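Transcriptional regulator (Enterococcus faecalis, PDB 3QFI) belongs to the LytR-CpsA-Psr family of bacterial cell-envelope proteins. Local coordinates at residues D65-K78 / I239-S251. Residues are numbered along the deposited sequence; the frame is centred on the assembly and turned at random.
Sequences DILTDIVGNDTQDK and IDDIYYQVLDPNS
Lys78 NZ is held by two acceptors, giving a hydrogen bond to Tyr243 O (2.9 Å) and a salt bridge to Asp65 OD2 (3.1 Å), which it meets from above the carboxylate plane. A lysine suits this place because its long chain, bent at chi3, carries the ammonium group across the Tyr244 ring to that carbonyl. Asp65 probably balances the charge and sets its other oxygen, OD1, at the edge of the Tyr243 ring, the carboxylate standing almost perpendicular to the ring (88°). The backbones join in a single beta bridge of Ile66 with Gln245: Gln245 N donates to Asp65 O (2.9 Å) and Leu67 N to Gln245 O (3.1 Å). Branched Leu67, Ile66 and Leu247 suit the apolar packing beside the bridge. Leu67, its CG trans to the backbone N (chi1 -173°), brings CD1 within 3.5 Å of Tyr244 CD2, while Ile66 CG2 packs on Leu247 CD1 at the same distance. Strands 67-70 and 243-247 run nearly at right angles (89°), so pairing stays local. The bridge thus ties hairpin 67-78 to hairpin 234-247, with Leu247 also resting on Leu98 of helix 80-98 and Val246 on Tyr279 of helix 269-280.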
ATOM      1  N   ASP A  65      -7.261   3.274  10.214  1.00 18.69           N
ATOM      2  CA  ASP A  65      -8.112   3.014  11.364  1.00 20.14           C
ATOM      3  C   ASP A  65      -8.352   1.527  11.615  1.00 15.12           C
ATOM      4  O   ASP A  65      -9.111   1.154  12.506  1.00 12.12           O
ATOM      5  CB  ASP A  65      -9.442   3.741  11.183  1.00 22.57           C
ATOM      6  CG  ASP A  65      -9.264   5.244  11.045  1.00 27.56           C
ATOM      7  OD1 ASP A  65      -9.974   5.859  10.215  1.00 31.69           O
ATOM      8  OD2 ASP A  65      -8.418   5.813  11.777  1.00 20.29           O
ATOM      9  N   ILE A  66      -7.707   0.666  10.846  1.00  8.51           N
ATOM     10  CA  ILE A  66      -7.924  -0.751  11.054  1.00 14.03           C
ATOM     11  C   ILE A  66      -7.415  -1.201  12.423  1.00 18.20           C
ATOM     12  O   ILE A  66      -6.307  -0.837  12.851  1.00 21.32           O
ATOM     13  CB  ILE A  66      -7.284  -1.574   9.927  1.00  9.84           C
ATOM     14  CG1 ILE A  66      -7.963  -1.192   8.600  1.00  9.74           C
ATOM     15  CG2 ILE A  66      -7.421  -3.059  10.220  1.00  8.10           C
ATOM     16  CD1 ILE A  66      -7.554  -2.020   7.405  1.00  1.00           C
ATOM     17  N   LEU A  67      -8.241  -1.968  13.129  1.00 13.88           N
ATOM     18  CA  LEU A  67      -7.864  -2.451  14.458  1.00  8.81           C
ATOM     19  C   LEU A  67      -7.200  -3.808  14.328  1.00 12.76           C
ATOM     20  O   LEU A  67      -7.773  -4.727  13.737  1.00 16.61           O
ATOM     21  CB  LEU A  67      -9.097  -2.563  15.348  1.00  5.41           C
ATOM     22  CG  LEU A  67      -8.885  -2.887  16.815  1.00  7.50           C
ATOM     23  CD1 LEU A  67      -8.157  -1.726  17.513  1.00  1.00           C
ATOM     24  CD2 LEU A  67     -10.248  -3.124  17.467  1.00 13.15           C
ATOM     25  N   THR A  68      -5.992  -3.928  14.872  1.00  4.71           N
ATOM     26  CA  THR A  68      -5.249  -5.185  14.822  1.00  6.73           C
ATOM     27  C   THR A  68      -4.233  -5.292  15.960  1.00 11.07           C
ATOM     28  O   THR A  68      -4.133  -4.412  16.815  1.00 15.53           O
ATOM     29  CB  THR A  68      -4.472  -5.338  13.495  1.00 13.26           C
ATOM     30  OG1 THR A  68      -3.759  -4.126  13.192  1.00  1.00           O
ATOM     31  CG2 THR A  68      -5.422  -5.657  12.364  1.00 26.53           C
ATOM     32  N   ASP A  69      -3.487  -6.383  15.982  1.00 13.23           N
ATOM     33  CA  ASP A  69      -2.490  -6.523  17.008  1.00 15.28           C
ATOM     34  C   ASP A  69      -1.280  -5.734  16.531  1.00 18.16           C
ATOM     35  O   ASP A  69      -0.904  -5.803  15.354  1.00 15.96           O
ATOM     36  CB  ASP A  69      -2.148  -7.998  17.219  1.00 29.51           C
ATOM     37  CG  ASP A  69      -3.256  -8.746  17.932  1.00 43.22           C
ATOM     38  OD1 ASP A  69      -3.647  -8.294  19.031  1.00 52.49           O
ATOM     39  OD2 ASP A  69      -3.748  -9.773  17.404  1.00 55.80           O
ATOM     40  N   ILE A  70      -0.708  -4.939  17.430  1.00 13.80           N
ATOM     41  CA  ILE A  70       0.470  -4.158  17.091  1.00 10.81           C
ATOM     42  C   ILE A  70       1.633  -5.033  17.502  1.00  5.43           C
ATOM     43  O   ILE A  70       2.100  -4.940  18.628  1.00 15.26           O
ATOM     44  CB  ILE A  70       0.545  -2.846  17.893  1.00 11.89           C
ATOM     45  CG1 ILE A  70      -0.763  -2.065  17.771  1.00 18.35           C
ATOM     46  CG2 ILE A  70       1.722  -2.010  17.389  1.00 18.13           C
ATOM     47  CD1 ILE A  70      -1.068  -1.555  16.382  1.00 11.48           C
ATOM     48  N   VAL A  71       2.098  -5.879  16.592  1.00  1.00           N
ATOM     49  CA  VAL A  71       3.185  -6.805  16.894  1.00  3.70           C
ATOM     50  C   VAL A  71       4.406  -6.111  17.488  1.00 11.07           C
ATOM     51  O   VAL A  71       4.992  -5.206  16.893  1.00 18.29           O
ATOM     52  CB  VAL A  71       3.567  -7.639  15.631  1.00  7.96           C
ATOM     53  CG1 VAL A  71       4.642  -8.666  15.965  1.00 13.91           C
ATOM     54  CG2 VAL A  71       2.331  -8.347  15.099  1.00  1.00           C
ATOM     55  N   GLY A  72       4.786  -6.536  18.682  1.00 12.69           N
ATOM     56  CA  GLY A  72       5.915  -5.911  19.328  1.00 15.98           C
ATOM     57  C   GLY A  72       5.491  -4.926  20.407  1.00 15.40           C
ATOM     58  O   GLY A  72       6.269  -4.662  21.321  1.00 27.37           O
ATOM     59  N   ASN A  73       4.281  -4.375  20.322  1.00  7.98           N
ATOM     60  CA  ASN A  73       3.825  -3.425  21.346  1.00 15.13           C
ATOM     61  C   ASN A  73       2.937  -4.111  22.409  1.00 20.40           C
ATOM     62  O   ASN A  73       2.599  -3.513  23.441  1.00 15.65           O
ATOM     63  CB  ASN A  73       3.064  -2.261  20.693  1.00 15.98           C
ATOM     64  CG  ASN A  73       3.006  -1.022  21.581  1.00 12.05           C
ATOM     65  OD1 ASN A  73       4.039  -0.432  21.917  1.00 13.97           O
ATOM     66  ND2 ASN A  73       1.794  -0.615  21.958  1.00 17.30           N
ATOM     67  N   ASP A  74       2.589  -5.373  22.161  1.00 17.83           N
ATOM     68  CA  ASP A  74       1.755  -6.150  23.077  1.00 15.72           C
ATOM     69  C   ASP A  74       0.430  -5.466  23.377  1.00 20.37           C
ATOM     70  O   ASP A  74      -0.059  -5.482  24.507  1.00 24.72           O
ATOM     71  CB  ASP A  74       2.505  -6.429  24.382  1.00 21.34           C
ATOM     72  CG  ASP A  74       3.410  -7.648  24.283  1.00 30.89           C
ATOM     73  OD1 ASP A  74       4.221  -7.722  23.333  1.00 40.74           O
ATOM     74  OD2 ASP A  74       3.314  -8.537  25.154  1.00 29.78           O
ATOM     75  N   THR A  75      -0.139  -4.843  22.352  1.00 17.51           N
ATOM     76  CA  THR A  75      -1.419  -4.181  22.483  1.00 16.99           C
ATOM     77  C   THR A  75      -2.113  -4.304  21.134  1.00 11.90           C
ATOM     78  O   THR A  75      -1.545  -4.834  20.169  1.00 16.54           O
ATOM     79  CB  THR A  75      -1.280  -2.661  22.884  1.00 22.74           C
ATOM     80  OG1 THR A  75      -0.715  -1.902  21.806  1.00 16.61           O
ATOM     81  CG2 THR A  75      -0.386  -2.503  24.120  1.00 16.75           C
ATOM     82  N   GLN A  76      -3.359  -3.853  21.095  1.00 10.58           N
ATOM     83  CA  GLN A  76      -4.168  -3.858  19.891  1.00  9.22           C
ATOM     84  C   GLN A  76      -4.536  -2.411  19.704  1.00  9.93           C
ATOM     85  O   GLN A  76      -5.201  -1.836  20.565  1.00 13.02           O
ATOM     86  CB  GLN A  76      -5.465  -4.658  20.070  1.00 15.62           C
ATOM     87  CG  GLN A  76      -5.314  -6.173  20.121  1.00 19.68           C
ATOM     88  CD  GLN A  76      -4.740  -6.650  21.446  1.00 19.60           C
ATOM     89  OE1 GLN A  76      -5.364  -6.488  22.498  1.00 23.48           O
ATOM     90  NE2 GLN A  76      -3.544  -7.234  21.401  1.00 15.23           N
ATOM     91  N   ASP A  77      -4.097  -1.826  18.595  1.00  5.59           N
ATOM     92  CA  ASP A  77      -4.388  -0.428  18.288  1.00  9.56           C
ATOM     93  C   ASP A  77      -4.722  -0.337  16.809  1.00  1.00           C
ATOM     94  O   ASP A  77      -4.791  -1.350  16.127  1.00  1.00           O
ATOM     95  CB  ASP A  77      -3.167   0.451  18.585  1.00 20.31           C
ATOM     96  CG  ASP A  77      -3.540   1.773  19.219  1.00 27.52           C
ATOM     97  OD1 ASP A  77      -4.485   2.437  18.723  1.00 22.00           O
ATOM     98  OD2 ASP A  77      -2.880   2.154  20.216  1.00 37.61           O
ATOM     99  N   LYS A  78      -4.938   0.874  16.307  1.00  7.38           N
ATOM    100  CA  LYS A  78      -5.209   1.035  14.882  1.00 15.88           C
ATOM    101  C   LYS A  78      -3.866   0.961  14.166  1.00 13.06           C
ATOM    102  O   LYS A  78      -2.895   1.567  14.615  1.00 16.24           O
ATOM    103  CB  LYS A  78      -5.895   2.378  14.598  1.00 18.23           C
ATOM    104  CG  LYS A  78      -5.266   3.572  15.278  1.00 20.62           C
ATOM    105  CD  LYS A  78      -6.037   4.845  14.973  1.00 18.06           C
ATOM    106  CE  LYS A  78      -7.526   4.659  15.174  1.00 20.60           C
ATOM    107  NZ  LYS A  78      -8.298   5.890  14.847  1.00 16.18           N
ATOM    108  N   ILE A 239     -14.202   2.758  20.414  1.00 13.84           N
ATOM    109  CA  ILE A 239     -13.905   2.215  21.731  1.00 16.48           C
ATOM    110  C   ILE A 239     -13.943   3.309  22.787  1.00 25.67           C
ATOM    111  O   ILE A 239     -14.963   3.512  23.444  1.00 33.25           O
ATOM    112  CB  ILE A 239     -12.525   1.545  21.757  1.00 19.00           C
ATOM    113  CG1 ILE A 239     -12.431   0.521  20.633  1.00 27.09           C
ATOM    114  CG2 ILE A 239     -12.318   0.831  23.083  1.00  1.00           C
ATOM    115  CD1 ILE A 239     -13.488  -0.549  20.709  1.00 31.87           C
ATOM    116  N   ASP A 240     -12.829   4.006  22.961  1.00 22.99           N
ATOM    117  CA  ASP A 240     -12.771   5.085  23.932  1.00 24.02           C
ATOM    118  C   ASP A 240     -12.968   6.415  23.211  1.00 25.17           C
ATOM    119  O   ASP A 240     -12.084   7.266  23.202  1.00 26.09           O
ATOM    120  CB  ASP A 240     -11.427   5.074  24.688  1.00 38.22           C
ATOM    121  CG  ASP A 240     -10.213   4.965  23.758  1.00 47.04           C
ATOM    122  OD1 ASP A 240      -9.085   5.279  24.219  1.00 38.06           O
ATOM    123  OD2 ASP A 240     -10.377   4.555  22.580  1.00 49.31           O
ATOM    124  N   ASP A 241     -14.141   6.581  22.608  1.00 28.02           N
ATOM    125  CA  ASP A 241     -14.485   7.789  21.869  1.00 27.27           C
ATOM    126  C   ASP A 241     -13.591   7.930  20.636  1.00 32.04           C
ATOM    127  O   ASP A 241     -13.570   8.976  19.976  1.00 38.41           O
ATOM    128  CB  ASP A 241     -14.355   9.034  22.758  1.00 40.98           C
ATOM    129  CG  ASP A 241     -15.207   8.949  24.034  1.00 52.58           C
ATOM    130  OD1 ASP A 241     -16.140   8.107  24.091  1.00 63.14           O
ATOM    131  OD2 ASP A 241     -14.951   9.737  24.979  1.00 49.65           O
ATOM    132  N   ILE A 242     -12.848   6.870  20.327  1.00 27.23           N
ATOM    133  CA  ILE A 242     -11.979   6.880  19.157  1.00 20.05           C
ATOM    134  C   ILE A 242     -12.591   5.993  18.093  1.00 18.09           C
ATOM    135  O   ILE A 242     -13.123   4.938  18.402  1.00 17.16           O
ATOM    136  CB  ILE A 242     -10.594   6.365  19.497  1.00 18.99           C
ATOM    137  CG1 ILE A 242      -9.959   7.295  20.535  1.00 11.68           C
ATOM    138  CG2 ILE A 242      -9.745   6.276  18.231  1.00  3.80           C
ATOM    139  CD1 ILE A 242      -8.547   6.908  20.880  1.00 16.70           C
ATOM    140  N   TYR A 243     -12.525   6.436  16.844  1.00 12.49           N
ATOM    141  CA  TYR A 243     -13.094   5.688  15.729  1.00 14.22           C
ATOM    142  C   TYR A 243     -12.165   4.610  15.184  1.00 11.46           C
ATOM    143  O   TYR A 243     -11.076   4.912  14.692  1.00 15.77           O
ATOM    144  CB  TYR A 243     -13.458   6.640  14.582  1.00 14.15           C
ATOM    145  CG  TYR A 243     -13.713   5.945  13.260  1.00 17.50           C
ATOM    146  CD1 TYR A 243     -14.938   5.362  12.977  1.00 10.09           C
ATOM    147  CD2 TYR A 243     -12.703   5.837  12.302  1.00 14.47           C
ATOM    148  CE1 TYR A 243     -15.151   4.685  11.769  1.00  7.14           C
ATOM    149  CE2 TYR A 243     -12.908   5.165  11.102  1.00  4.88           C
ATOM    150  CZ  TYR A 243     -14.130   4.592  10.842  1.00  9.49           C
ATOM    151  OH  TYR A 243     -14.324   3.926   9.652  1.00 23.29           O
ATOM    152  N   TYR A 244     -12.583   3.353  15.270  1.00 12.36           N
ATOM    153  CA  TYR A 244     -11.768   2.273  14.725  1.00 13.86           C
ATOM    154  C   TYR A 244     -12.588   1.559  13.687  1.00  7.87           C
ATOM    155  O   TYR A 244     -13.783   1.783  13.569  1.00 13.14           O
ATOM    156  CB  TYR A 244     -11.370   1.249  15.783  1.00  7.89           C
ATOM    157  CG  TYR A 244     -10.581   1.796  16.930  1.00 17.28           C
ATOM    158  CD1 TYR A 244     -11.213   2.450  17.981  1.00 14.87           C
ATOM    159  CD2 TYR A 244      -9.200   1.626  16.989  1.00 15.48           C
ATOM    160  CE1 TYR A 244     -10.497   2.913  19.060  1.00 20.14           C
ATOM    161  CE2 TYR A 244      -8.470   2.094  18.076  1.00 16.73           C
ATOM    162  CZ  TYR A 244      -9.131   2.735  19.106  1.00 14.13           C
ATOM    163  OH  TYR A 244      -8.433   3.200  20.190  1.00 17.59           O
ATOM    164  N   GLN A 245     -11.934   0.690  12.935  1.00 11.15           N
ATOM    165  CA  GLN A 245     -12.606  -0.092  11.913  1.00 18.26           C
ATOM    166  C   GLN A 245     -12.303  -1.568  12.186  1.00 15.44           C
ATOM    167  O   GLN A 245     -11.139  -1.988  12.170  1.00 18.27           O
ATOM    168  CB  GLN A 245     -12.100   0.323  10.527  1.00 20.29           C
ATOM    169  CG  GLN A 245     -12.636  -0.502   9.379  1.00 16.25           C
ATOM    170  CD  GLN A 245     -12.142   0.000   8.041  1.00 20.41           C
ATOM    171  OE1 GLN A 245     -11.956  -0.777   7.104  1.00 18.81           O
ATOM    172  NE2 GLN A 245     -11.927   1.316   7.942  1.00 17.22           N
ATOM    173  N   VAL A 246     -13.347  -2.343  12.470  1.00 12.36           N
ATOM    174  CA  VAL A 246     -13.170  -3.764  12.744  1.00 12.56           C
ATOM    175  C   VAL A 246     -13.423  -4.525  11.464  1.00 10.68           C
ATOM    176  O   VAL A 246     -14.524  -4.481  10.918  1.00 15.43           O
ATOM    177  CB  VAL A 246     -14.147  -4.289  13.800  1.00 15.94           C
ATOM    178  CG1 VAL A 246     -13.930  -5.780  13.996  1.00 27.98           C
ATOM    179  CG2 VAL A 246     -13.956  -3.552  15.101  1.00 17.37           C
ATOM    180  N   LEU A 247     -12.401  -5.225  10.992  1.00 11.10           N
ATOM    181  CA  LEU A 247     -12.504  -5.979   9.756  1.00 11.94           C
ATOM    182  C   LEU A 247     -13.410  -7.190   9.863  1.00  7.52           C
ATOM    183  O   LEU A 247     -13.517  -7.831  10.914  1.00  8.99           O
ATOM    184  CB  LEU A 247     -11.113  -6.422   9.291  1.00  8.64           C
ATOM    185  CG  LEU A 247     -10.135  -5.326   8.857  1.00  1.23           C
ATOM    186  CD1 LEU A 247      -8.757  -5.924   8.654  1.00  9.21           C
ATOM    187  CD2 LEU A 247     -10.622  -4.680   7.567  1.00  9.42           C
ATOM    188  N   ASP A 248     -14.088  -7.487   8.764  1.00 14.34           N
ATOM    189  CA  ASP A 248     -14.942  -8.659   8.746  1.00 12.38           C
ATOM    190  C   ASP A 248     -13.959  -9.814   8.664  1.00 15.52           C
ATOM    191  O   ASP A 248     -13.155  -9.889   7.749  1.00 25.72           O
ATOM    192  CB  ASP A 248     -15.870  -8.655   7.537  1.00 18.41           C
ATOM    193  CG  ASP A 248     -16.736  -9.896   7.488  1.00 33.05           C
ATOM    194  OD1 ASP A 248     -16.164 -10.993   7.298  1.00 33.60           O
ATOM    195  OD2 ASP A 248     -17.976  -9.785   7.655  1.00 22.55           O
ATOM    196  N   PRO A 249     -14.019 -10.731   9.624  1.00 17.33           N
ATOM    197  CA  PRO A 249     -13.100 -11.870   9.632  1.00 21.46           C
ATOM    198  C   PRO A 249     -13.149 -12.795   8.412  1.00 17.25           C
ATOM    199  O   PRO A 249     -12.107 -13.210   7.902  1.00 19.95           O
ATOM    200  CB  PRO A 249     -13.470 -12.586  10.925  1.00 25.60           C
ATOM    201  CG  PRO A 249     -14.950 -12.340  11.022  1.00 21.24           C
ATOM    202  CD  PRO A 249     -15.032 -10.863  10.686  1.00 12.20           C
ATOM    203  N   ASN A 250     -14.351 -13.085   7.938  1.00 20.71           N
ATOM    204  CA  ASN A 250     -14.529 -13.981   6.830  1.00 24.64           C
ATOM    205  C   ASN A 250     -14.064 -13.279   5.486  1.00 20.49           C
ATOM    206  O   ASN A 250     -13.463 -13.875   4.603  1.00 17.15           O
ATOM    207  CB  ASN A 250     -15.932 -14.708   6.970  1.00 29.81           C
ATOM    208  CG  ASN A 250     -16.641 -14.851   5.660  1.00 56.64           C
ATOM    209  OD1 ASN A 250     -16.719 -13.867   4.850  1.00 71.57           O
ATOM    210  ND2 ASN A 250     -17.162 -16.078   5.382  1.00 63.71           N
ATOM    211  N   SER A 251     -14.253 -11.968   5.402  1.00 24.13           N
ATOM    212  CA  SER A 251     -13.763 -11.257   4.222  1.00 23.84           C
ATOM    213  C   SER A 251     -12.235 -11.169   4.335  1.00 21.33           C
ATOM    214  O   SER A 251     -11.533 -11.167   3.318  1.00 26.37           O
ATOM    215  CB  SER A 251     -14.333  -9.840   4.137  1.00 33.50           C
ATOM    216  OG  SER A 251     -13.566  -9.057   3.240  1.00 23.69           O
TER